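Local coordinates for protein type II restriction enzyme NgoMIV (Neisseria gonorrhoeae, PDB 1FIU) that cuts double-stranded DNA at the sequence 5'-GCCGGC-3' after the first G, working as a homotetramer with two magnesium ions per subunit, at residues N146-D150 against A151-R155; F158-E162 against N163-Y167; E250-L253 against Q254-Y258; S278-P281 against L282-V286. All coordinates share one frame; numbering follows the deposited sequence.

Contact 1 (N146-D150 against A151-R155)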
loop_
_atom_site.group_PDB
_atom_site.type_symbol
_atom_site.label_atom_id
_atom_site.label_comp_id
_atom_site.label_asym_id
_atom_site.label_seq_id
_atom_site.Cartn_x
_atom_site.Cartn_y
_atom_site.Cartn_z
ATOM N N ASN I 146 26.594 12.389 -1.877
ATOM C CA ASN I 146 26.794 13.535 -2.744
ATOM C C ASN I 146 27.022 13.042 -4.165
ATOM O O ASN I 146 27.458 11.915 -4.384
ATOM C CB ASN I 146 28.002 14.338 -2.263
ATOM C CG ASN I 146 27.686 15.174 -1.039
ATOM O OD1 ASN I 146 28.587 15.547 -0.277
ATOM N ND2 ASN I 146 26.407 15.496 -0.853
ATOM N N LEU I 147 26.724 13.897 -5.135
ATOM C CA LEU I 147 26.859 13.519 -6.534
ATOM C C LEU I 147 28.308 13.466 -6.978
ATOM O O LEU I 147 29.194 13.953 -6.279
ATOM C CB LEU I 147 26.037 14.473 -7.378
ATOM C CG LEU I 147 24.593 14.590 -6.872
ATOM C CD1 LEU I 147 23.810 15.463 -7.825
ATOM C CD2 LEU I 147 23.916 13.201 -6.775
ATOM N N ILE I 148 28.548 12.867 -8.139
ATOM C CA ILE I 148 29.904 12.688 -8.608
ATOM C C ILE I 148 30.235 13.338 -9.940
ATOM O O ILE I 148 29.368 13.540 -10.805
ATOM C CB ILE I 148 30.235 11.203 -8.674
ATOM C CG1 ILE I 148 29.481 10.544 -9.828
ATOM C CG2 ILE I 148 29.841 10.551 -7.349
ATOM C CD1 ILE I 148 29.724 9.048 -9.980
ATOM N N ALA I 149 31.512 13.672 -10.093
ATOM C CA ALA I 149 31.964 14.314 -11.310
ATOM C C ALA I 149 32.075 13.324 -12.462
ATOM O O ALA I 149 32.258 12.100 -12.273
ATOM C CB ALA I 149 33.322 14.972 -11.063
ATOM N N ASP I 150 31.994 13.846 -13.678
ATOM C CA ASP I 150 32.146 12.997 -14.848
ATOM C C ASP I 150 33.527 12.323 -14.838
ATOM O O ASP I 150 33.676 11.188 -15.281
ATOM C CB ASP I 150 31.971 13.835 -16.118
ATOM C CG ASP I 150 30.523 14.154 -16.409
ATOM O OD1 ASP I 150 29.653 13.786 -15.589
ATOM O OD2 ASP I 150 30.267 14.769 -17.464
ATOM N N ALA I 151 34.546 13.021 -14.316
ATOM C CA ALA I 151 35.879 12.459 -14.256
ATOM C C ALA I 151 35.981 11.254 -13.312
ATOM O O ALA I 151 36.864 10.413 -13.493
ATOM C CB ALA I 151 36.902 13.566 -13.841
ATOM N N GLU I 152 35.086 11.198 -12.310
ATOM C CA GLU I 152 35.063 10.070 -11.381
ATOM C C GLU I 152 34.404 8.888 -12.115
ATOM O O GLU I 152 34.887 7.742 -12.067
ATOM C CB GLU I 152 34.266 10.429 -10.113
ATOM C CG GLU I 152 34.009 9.260 -9.151
ATOM C CD GLU I 152 35.273 8.550 -8.728
ATOM O OE1 GLU I 152 36.369 9.173 -8.797
ATOM O OE2 GLU I 152 35.179 7.363 -8.315
ATOM N N ILE I 153 33.303 9.169 -12.791
ATOM C CA ILE I 153 32.628 8.121 -13.561
ATOM C C ILE I 153 33.617 7.594 -14.590
ATOM O O ILE I 153 33.726 6.384 -14.815
ATOM C CB ILE I 153 31.351 8.682 -14.272
ATOM C CG1 ILE I 153 30.282 8.971 -13.206
ATOM C CG2 ILE I 153 30.778 7.642 -15.306
ATOM C CD1 ILE I 153 29.100 9.799 -13.697
ATOM N N ASN I 154 34.376 8.509 -15.195
ATOM C CA ASN I 154 35.333 8.148 -16.232
ATOM C C ASN I 154 36.731 7.844 -15.711
ATOM O O ASN I 154 37.690 7.781 -16.482
ATOM C CB ASN I 154 35.453 9.302 -17.244
ATOM C CG ASN I 154 34.189 9.533 -18.051
ATOM O OD1 ASN I 154 33.392 8.612 -18.278
ATOM N ND2 ASN I 154 34.011 10.773 -18.528
ATOM N N ARG I 155 36.860 7.608 -14.406
ATOM C CA ARG I 155 38.193 7.416 -13.842
ATOM C C ARG I 155 39.089 6.427 -14.572
ATOM O O ARG I 155 40.285 6.697 -14.794
ATOM C CB ARG I 155 38.074 7.039 -12.362
ATOM C CG ARG I 155 39.409 6.871 -11.668
ATOM C CD ARG I 155 39.392 7.582 -10.327
ATOM N NE ARG I 155 38.362 7.086 -9.419
ATOM C CZ ARG I 155 38.379 5.905 -8.809
ATOM N NH1 ARG I 155 39.383 5.056 -8.998
ATOM N NH2 ARG I 155 37.381 5.580 -7.991
#

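Contact 2 (F158-E162 against N163-Y167)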
loop_
_atom_site.group_PDB
_atom_site.type_symbol
_atom_site.label_atom_id
_atom_site.label_comp_id
_atom_site.label_asym_id
_atom_site.label_seq_id
_atom_site.Cartn_x
_atom_site.Cartn_y
_atom_site.Cartn_z
ATOM N N PHE I 158 36.754 6.116 -20.709
ATOM C CA PHE I 158 35.902 7.197 -21.181
ATOM C C PHE I 158 34.477 6.639 -21.372
ATOM O O PHE I 158 34.136 6.159 -22.447
ATOM C CB PHE I 158 36.433 7.731 -22.520
ATOM C CG PHE I 158 35.613 8.852 -23.113
ATOM C CD1 PHE I 158 35.016 9.815 -22.310
ATOM C CD2 PHE I 158 35.467 8.956 -24.502
ATOM C CE1 PHE I 158 34.282 10.878 -22.870
ATOM C CE2 PHE I 158 34.727 10.021 -25.068
ATOM C CZ PHE I 158 34.141 10.971 -24.246
ATOM N N LEU I 159 33.669 6.715 -20.317
ATOM C CA LEU I 159 32.300 6.181 -20.324
ATOM C C LEU I 159 31.209 7.164 -20.737
ATOM O O LEU I 159 30.279 6.789 -21.452
ATOM C CB LEU I 159 31.949 5.615 -18.939
ATOM C CG LEU I 159 32.869 4.556 -18.318
ATOM C CD1 LEU I 159 32.253 4.065 -16.989
ATOM C CD2 LEU I 159 33.060 3.390 -19.286
ATOM N N VAL I 160 31.300 8.407 -20.280
ATOM C CA VAL I 160 30.279 9.394 -20.604
ATOM C C VAL I 160 30.809 10.795 -20.960
ATOM O O VAL I 160 31.922 11.178 -20.581
ATOM C CB VAL I 160 29.281 9.607 -19.408
ATOM C CG1 VAL I 160 28.627 8.261 -19.000
ATOM C CG2 VAL I 160 30.020 10.250 -18.193
ATOM N N ASP I 161 29.997 11.519 -21.733
ATOM C CA ASP I 161 30.265 12.927 -22.030
ATOM C C ASP I 161 28.929 13.635 -21.786
ATOM O O ASP I 161 28.028 13.034 -21.198
ATOM C CB ASP I 161 30.834 13.148 -23.449
ATOM C CG ASP I 161 29.853 12.870 -24.564
ATOM O OD1 ASP I 161 28.672 12.505 -24.347
ATOM O OD2 ASP I 161 30.308 13.027 -25.717
ATOM N N GLU I 162 28.769 14.889 -22.211
ATOM C CA GLU I 162 27.526 15.618 -21.937
ATOM C C GLU I 162 26.287 15.246 -22.753
ATOM O O GLU I 162 25.202 15.776 -22.498
ATOM C CB GLU I 162 27.751 17.134 -22.108
ATOM C CG GLU I 162 27.887 17.573 -23.567
ATOM C CD GLU I 162 29.306 17.481 -24.121
ATOM O OE1 GLU I 162 30.192 16.822 -23.514
ATOM O OE2 GLU I 162 29.537 18.076 -25.197
ATOM N N ASN I 163 26.439 14.339 -23.711
ATOM C CA ASN I 163 25.326 13.950 -24.565
ATOM C C ASN I 163 24.799 12.529 -24.382
ATOM O O ASN I 163 24.018 12.064 -25.207
ATOM C CB ASN I 163 25.716 14.137 -26.032
ATOM C CG ASN I 163 26.082 15.569 -26.347
ATOM O OD1 ASN I 163 25.354 16.486 -26.000
ATOM N ND2 ASN I 163 27.209 15.758 -27.008
ATOM N N ILE I 164 25.221 11.854 -23.319
ATOM C CA ILE I 164 24.777 10.474 -23.044
ATOM C C ILE I 164 24.521 10.351 -21.540
ATOM O O ILE I 164 25.171 11.038 -20.764
ATOM C CB ILE I 164 25.863 9.465 -23.491
ATOM C CG1 ILE I 164 25.352 8.021 -23.380
ATOM C CG2 ILE I 164 27.141 9.650 -22.674
ATOM C CD1 ILE I 164 24.400 7.604 -24.503
ATOM N N ALA I 165 23.567 9.499 -21.130
ATOM C CA ALA I 165 23.264 9.310 -19.699
ATOM C C ALA I 165 23.068 10.655 -19.020
ATOM O O ALA I 165 23.564 10.908 -17.899
ATOM C CB ALA I 165 24.409 8.530 -19.018
ATOM N N THR I 166 22.300 11.504 -19.697
ATOM C CA THR I 166 22.086 12.867 -19.236
ATOM C C THR I 166 21.157 13.088 -18.067
ATOM O O THR I 166 21.124 14.197 -17.506
ATOM C CB THR I 166 21.640 13.772 -20.409
ATOM O OG1 THR I 166 20.338 13.384 -20.848
ATOM C CG2 THR I 166 22.602 13.639 -21.576
ATOM N N TYR I 167 20.438 12.039 -17.651
ATOM C CA TYR I 167 19.515 12.159 -16.524
ATOM C C TYR I 167 19.924 11.263 -15.361
ATOM O O TYR I 167 19.169 11.141 -14.384
ATOM C CB TYR I 167 18.084 11.794 -16.969
ATOM C CG TYR I 167 17.549 12.733 -18.042
ATOM C CD1 TYR I 167 17.346 12.285 -19.334
ATOM C CD2 TYR I 167 17.296 14.072 -17.759
ATOM C CE1 TYR I 167 16.907 13.140 -20.335
ATOM C CE2 TYR I 167 16.854 14.936 -18.754
ATOM C CZ TYR I 167 16.667 14.456 -20.034
ATOM O OH TYR I 167 16.248 15.294 -21.041
HETATM O O HOH W 1 29.316 14.621 -27.576
#

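Contact 3 (E250-L253 against Q254-Y258)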
loop_
_atom_site.group_PDB
_atom_site.type_symbol
_atom_site.label_atom_id
_atom_site.label_comp_id
_atom_site.label_asym_id
_atom_site.label_seq_id
_atom_site.Cartn_x
_atom_site.Cartn_y
_atom_site.Cartn_z
ATOM N N GLU I 250 20.375 -11.470 24.235
ATOM C CA GLU I 250 20.296 -12.917 24.024
ATOM C C GLU I 250 20.845 -13.670 25.235
ATOM O O GLU I 250 20.244 -14.657 25.676
ATOM C CB GLU I 250 21.082 -13.332 22.774
ATOM C CG GLU I 250 20.973 -14.815 22.442
ATOM C CD GLU I 250 21.817 -15.217 21.232
ATOM O OE1 GLU I 250 22.889 -14.613 20.999
ATOM O OE2 GLU I 250 21.410 -16.156 20.520
ATOM N N GLN I 251 21.967 -13.199 25.768
ATOM C CA GLN I 251 22.587 -13.863 26.930
ATOM C C GLN I 251 21.678 -13.808 28.159
ATOM O O GLN I 251 21.540 -14.810 28.895
ATOM C CB GLN I 251 23.936 -13.209 27.252
ATOM C CG GLN I 251 24.815 -14.001 28.235
ATOM C CD GLN I 251 26.200 -13.377 28.403
ATOM O OE1 GLN I 251 26.858 -13.022 27.418
ATOM N NE2 GLN I 251 26.645 -13.239 29.648
ATOM N N ILE I 252 21.055 -12.653 28.399
ATOM C CA ILE I 252 20.189 -12.547 29.575
ATOM C C ILE I 252 18.953 -13.412 29.437
ATOM O O ILE I 252 18.563 -14.095 30.392
ATOM C CB ILE I 252 19.797 -11.086 29.879
ATOM C CG1 ILE I 252 21.070 -10.295 30.192
ATOM C CG2 ILE I 252 18.867 -11.009 31.109
ATOM C CD1 ILE I 252 21.915 -10.924 31.328
ATOM N N LEU I 253 18.334 -13.409 28.254
ATOM C CA LEU I 253 17.161 -14.248 28.048
ATOM C C LEU I 253 17.532 -15.713 28.292
ATOM O O LEU I 253 16.771 -16.449 28.923
ATOM C CB LEU I 253 16.623 -14.094 26.626
ATOM C CG LEU I 253 16.090 -12.688 26.300
ATOM C CD1 LEU I 253 15.768 -12.611 24.809
ATOM C CD2 LEU I 253 14.847 -12.368 27.102
ATOM N N GLN I 254 18.686 -16.136 27.790
ATOM C CA GLN I 254 19.117 -17.524 27.977
ATOM C C GLN I 254 19.380 -17.819 29.441
ATOM O O GLN I 254 18.946 -18.856 29.958
ATOM C CB GLN I 254 20.374 -17.800 27.157
ATOM C CG GLN I 254 20.122 -17.846 25.646
ATOM C CD GLN I 254 19.545 -19.189 25.185
ATOM O OE1 GLN I 254 19.107 -20.013 26.000
ATOM N NE2 GLN I 254 19.542 -19.411 23.871
ATOM N N SER I 255 20.084 -16.916 30.112
ATOM C CA SER I 255 20.417 -17.097 31.528
ATOM C C SER I 255 19.194 -17.247 32.414
ATOM O O SER I 255 19.152 -18.150 33.262
ATOM C CB SER I 255 21.253 -15.916 32.028
ATOM O OG SER I 255 22.548 -15.977 31.469
ATOM N N LEU I 256 18.218 -16.357 32.244
ATOM C CA LEU I 256 16.982 -16.379 33.041
ATOM C C LEU I 256 15.931 -17.386 32.573
ATOM O O LEU I 256 14.889 -17.542 33.213
ATOM C CB LEU I 256 16.345 -14.986 33.075
ATOM C CG LEU I 256 17.278 -13.874 33.573
ATOM C CD1 LEU I 256 16.529 -12.554 33.635
ATOM C CD2 LEU I 256 17.816 -14.246 34.957
ATOM N N ASN I 257 16.196 -18.070 31.466
ATOM C CA ASN I 257 15.255 -19.041 30.923
ATOM C C ASN I 257 13.850 -18.458 30.717
ATOM O O ASN I 257 12.851 -19.060 31.121
ATOM C CB ASN I 257 15.182 -20.309 31.813
ATOM C CG ASN I 257 16.475 -21.123 31.795
ATOM O OD1 ASN I 257 17.045 -21.383 30.731
ATOM N ND2 ASN I 257 16.938 -21.543 32.972
ATOM N N TYR I 258 13.770 -17.277 30.096
ATOM C CA TYR I 258 12.477 -16.656 29.792
ATOM C C TYR I 258 12.143 -17.257 28.428
ATOM O O TYR I 258 12.401 -16.662 27.378
ATOM C CB TYR I 258 12.597 -15.134 29.662
ATOM C CG TYR I 258 12.744 -14.369 30.963
ATOM C CD1 TYR I 258 12.941 -12.988 30.944
ATOM C CD2 TYR I 258 12.645 -15.004 32.204
ATOM C CE1 TYR I 258 13.032 -12.250 32.112
ATOM C CE2 TYR I 258 12.733 -14.264 33.398
ATOM C CZ TYR I 258 12.921 -12.886 33.334
ATOM O OH TYR I 258 12.965 -12.118 34.475
#

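Contact 4 (S278-P281 against L282-V286)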
loop_
_atom_site.group_PDB
_atom_site.type_symbol
_atom_site.label_atom_id
_atom_site.label_comp_id
_atom_site.label_asym_id
_atom_site.label_seq_id
_atom_site.Cartn_x
_atom_site.Cartn_y
_atom_site.Cartn_z
ATOM N N SER I 278 25.827 -3.582 15.490
ATOM C CA SER I 278 27.046 -3.780 14.693
ATOM C C SER I 278 26.797 -4.294 13.268
ATOM O O SER I 278 27.688 -4.254 12.420
ATOM C CB SER I 278 28.040 -4.741 15.422
ATOM O OG SER I 278 27.582 -6.076 15.425
ATOM N N ASP I 279 25.598 -4.787 13.006
ATOM C CA ASP I 279 25.254 -5.278 11.669
ATOM C C ASP I 279 24.840 -4.113 10.766
ATOM O O ASP I 279 24.877 -4.218 9.524
ATOM C CB ASP I 279 24.076 -6.244 11.775
ATOM C CG ASP I 279 24.458 -7.533 12.451
ATOM O OD1 ASP I 279 25.393 -8.163 11.939
ATOM O OD2 ASP I 279 23.837 -7.900 13.477
ATOM N N LEU I 280 24.472 -2.999 11.384
ATOM C CA LEU I 280 23.961 -1.874 10.602
ATOM C C LEU I 280 24.909 -1.253 9.579
ATOM O O LEU I 280 24.524 -1.076 8.407
ATOM C CB LEU I 280 23.389 -0.790 11.527
ATOM C CG LEU I 280 22.760 0.402 10.784
ATOM C CD1 LEU I 280 21.698 -0.088 9.780
ATOM C CD2 LEU I 280 22.146 1.360 11.796
ATOM N N PRO I 281 26.150 -0.912 9.974
ATOM C CA PRO I 281 27.061 -0.310 8.981
ATOM C C PRO I 281 27.235 -1.179 7.739
ATOM O O PRO I 281 27.145 -0.687 6.610
ATOM C CB PRO I 281 28.366 -0.150 9.755
ATOM C CG PRO I 281 27.903 0.023 11.176
ATOM C CD PRO I 281 26.801 -1.010 11.292
ATOM N N LEU I 282 27.445 -2.482 7.926
ATOM C CA LEU I 282 27.591 -3.380 6.778
ATOM C C LEU I 282 26.284 -3.517 5.985
ATOM O O LEU I 282 26.311 -3.635 4.756
ATOM C CB LEU I 282 28.077 -4.770 7.229
ATOM C CG LEU I 282 29.593 -4.971 7.214
ATOM C CD1 LEU I 282 29.938 -6.259 7.973
ATOM C CD2 LEU I 282 30.113 -5.037 5.763
ATOM N N ASP I 283 25.132 -3.510 6.666
ATOM C CA ASP I 283 23.869 -3.608 5.937
ATOM C C ASP I 283 23.636 -2.334 5.094
ATOM O O ASP I 283 22.952 -2.384 4.086
ATOM C CB ASP I 283 22.701 -3.856 6.893
ATOM C CG ASP I 283 22.559 -5.333 7.252
ATOM O OD1 ASP I 283 23.306 -6.155 6.679
ATOM O OD2 ASP I 283 21.693 -5.657 8.082
ATOM N N LEU I 284 24.211 -1.207 5.508
ATOM C CA LEU I 284 24.091 0.024 4.724
ATOM C C LEU I 284 25.033 -0.013 3.502
ATOM O O LEU I 284 25.009 0.892 2.664
ATOM C CB LEU I 284 24.450 1.231 5.592
ATOM C CG LEU I 284 23.455 1.592 6.708
ATOM C CD1 LEU I 284 24.022 2.755 7.505
ATOM C CD2 LEU I 284 22.087 1.955 6.139
ATOM N N ALA I 285 25.861 -1.045 3.390
ATOM C CA ALA I 285 26.786 -1.141 2.257
ATOM C C ALA I 285 26.305 -2.069 1.129
ATOM O O ALA I 285 27.040 -2.281 0.159
ATOM C CB ALA I 285 28.160 -1.624 2.756
ATOM N N VAL I 286 25.089 -2.616 1.218
ATOM C CA VAL I 286 24.636 -3.546 0.173
ATOM C C VAL I 286 24.501 -2.890 -1.216
ATOM O O VAL I 286 24.733 -3.588 -2.256
ATOM C CB VAL I 286 23.280 -4.203 0.527
ATOM C CG1 VAL I 286 23.398 -5.024 1.822
ATOM C CG2 VAL I 286 22.222 -3.140 0.643
ATOM O OXT VAL I 286 24.136 -1.687 -1.239
HETATM O O HOH W 2 28.871 -3.719 10.059
#

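Contact 1 (N146-D150 against A151-R155)
The one-turn helix 150-153 starts here, with Ala149 at its N-cap position and Ile148 packed against Ile153. Two amides share the carbonyl of Ala149. Ile153 N reaches Ala149 O at 3.2 Å, lying in the carbonyl plane, with a nearly straight bond of 167°. Glu152 N donates to the same Ala149 O at 3.0 Å, but from well above that plane and at a more bent angle. Asn154 N then closes the next turn on Asp150 O at 2.8 Å. The short helix follows, after a loop, strand 141-145 in the central sheet of this PD-(D/E)XK nuclease. Ile148 and Ile153 cross at about a right angle. Ile148 CG1 sits between the backbone N and the carbonyl carbon (chi1 71°), and this brings CD1 to 3.3 Å from Ile153 CG1, tighter than usual van der Waals contact. Past the helix, Arg155 grips Glu152 side-on. Its NE meets Glu152 OE1 at 3.0 Å, and its NH2 forms a salt bridge to Glu152 OE2 at 2.9 Å along the syn lone pair. Asp150 OD2 forms a salt bridge with Arg171, and His86 of the second subunit bonds to the carbonyl of Ile153.

Contact 2 (F158-E162 against N163-Y167)
Asp161 and Asn163 meet at a type I beta turn that runs from Asp161 to Ile164, and the polar contacts gather there. Asn163 N donates to Asp161 OD1 at 3.0 Å, from above the carboxylate plane and 55° out of it. Asp161 CG lies between the backbone N and the carbonyl carbon (chi1 69°). This puts OD1 within reach of Asn163 N and makes an Asx turn at the start of the type I turn. A water links the two side chains, donating to Asp161 OD2 and accepting from Asn163 ND2. The second leg is unusually short, so its exact geometry is doubtful. Glu162 and Asn163 lie side by side and point the same way, with carboxylate and amide planes 51° apart. The apolar contacts join Val160, before the turn, to Ile164 and Ala165. Ile164 CG2 packs on Val160 CB at 3.9 Å, the two side chains crossing at about a right angle, and Val160 CG1 touches Ala165 CB at 4.2 Å. Ser278 and Asp279 of the second subunit take the amides of Ala165 and Tyr167. Arg171 bonds to the carbonyls of Asp161 and Ala165, all within the long loop between helix 150-153 and strand 179-187.

Contact 3 (E250-L253 against Q254-Y258)
Glu250 and Gln254 are joined by a backbone bond in the last turns of helix 246-256, which closes in a Schellman motif at Asn257. Gln254 N donates to Glu250 O at 3.0 Å. Gln254 CG also rests near this carbonyl, and the side chain then bends at chi2. The two polar ends share a partner outside the segments: Glu250 OE2 and Gln254 NE2 both bond to the hydroxyl of Tyr266 on helix 259-270. This common partner links the two neighbouring helices.

At Gln251 the carbonyl O takes two bonds from one residue. Ser255 N reaches it at 2.8 Å, and Ser255 OG donates to it at 3.0 Å. The two donors come from opposite faces of the carbonyl plane. The hydroxyl can fold back in this way because OG lies beside the backbone N, opposite the carbonyl carbon (chi1 -71°).

Ile252 O accepts from Leu256 N at 2.9 Å, and this bond is nearly straight at 172°. The side chains of these two residues lie side by side and point the same way, with Ile252 CG2 against Leu256 CD1 at 3.8 Å.

Leu253 is the buried member of the group. Its side chain packs between helix 38-50 and helix 259-270, on Ile43, Leu262 and Phe265 among others. Its carbonyl belongs to the helix end, where the positive phi of Asn257 turns the chain. Tyr258 N gives Leu253 O a weak bond. Leu253 CD2 approaches the Tyr258 ring obliquely, 4.3 Å from CD1.

Contact 4 (S278-P281 against L282-V286)
Leu284 N is held by two carbonyls one residue apart. Its main bond goes to Leu280 O at 2.9 Å, with the donor nearly along the C=O axis. A weak second bond goes to Pro281 O at 3.2 Å and is strongly bent, at 126°. One residue earlier, Asp283 N donates to Asp279 O at 3.0 Å. A water occupies the next place back. It donates to Ser278 O at 2.7 Å and accepts from Leu282 N at 2.8 Å, so it bridges two backbone groups that do not bond directly. The two main backbone bonds belong to the short helix 280-283, a single buried turn that follows strand 274-276 and passes into a type I beta turn from Asp283 to Val286. Leu280 and Leu284 stand on one side of it and cross obliquely, with Leu280 CD1 3.9 Å from Leu284 CG. The pair packs between helix 62-81 and strand 215-220, on Val77, Phe81 and Val217 among others. The side chain of Leu280 is about 8 Å from that of Cys186, a magnesium site residue. Asp283 OD2 bonds to Tyr242 and forms a salt bridge with Lys275, while OD1 takes the amide of Ser169 of the second subunit.

The four contacts follow one another along the chain, and none nests in or crosses another. Contact 1 closes the first turn after strand 141-145. Contact 2 closes a tight turn in the long loop that leads on to strand 179-187. These two touch: Asn154 OD1 accepts hydrogen bonds from the amides of Leu159 and Val160. Contact 3 ends helix 246-256 across the chain's centre, about 51 Å from contact 1 between centres. Contact 4 closes the C-terminal turn beside the sheet. Contacts 1, 2 and 4 all touch the second subunit, and contact 2 of one subunit meets contact 4 of the other.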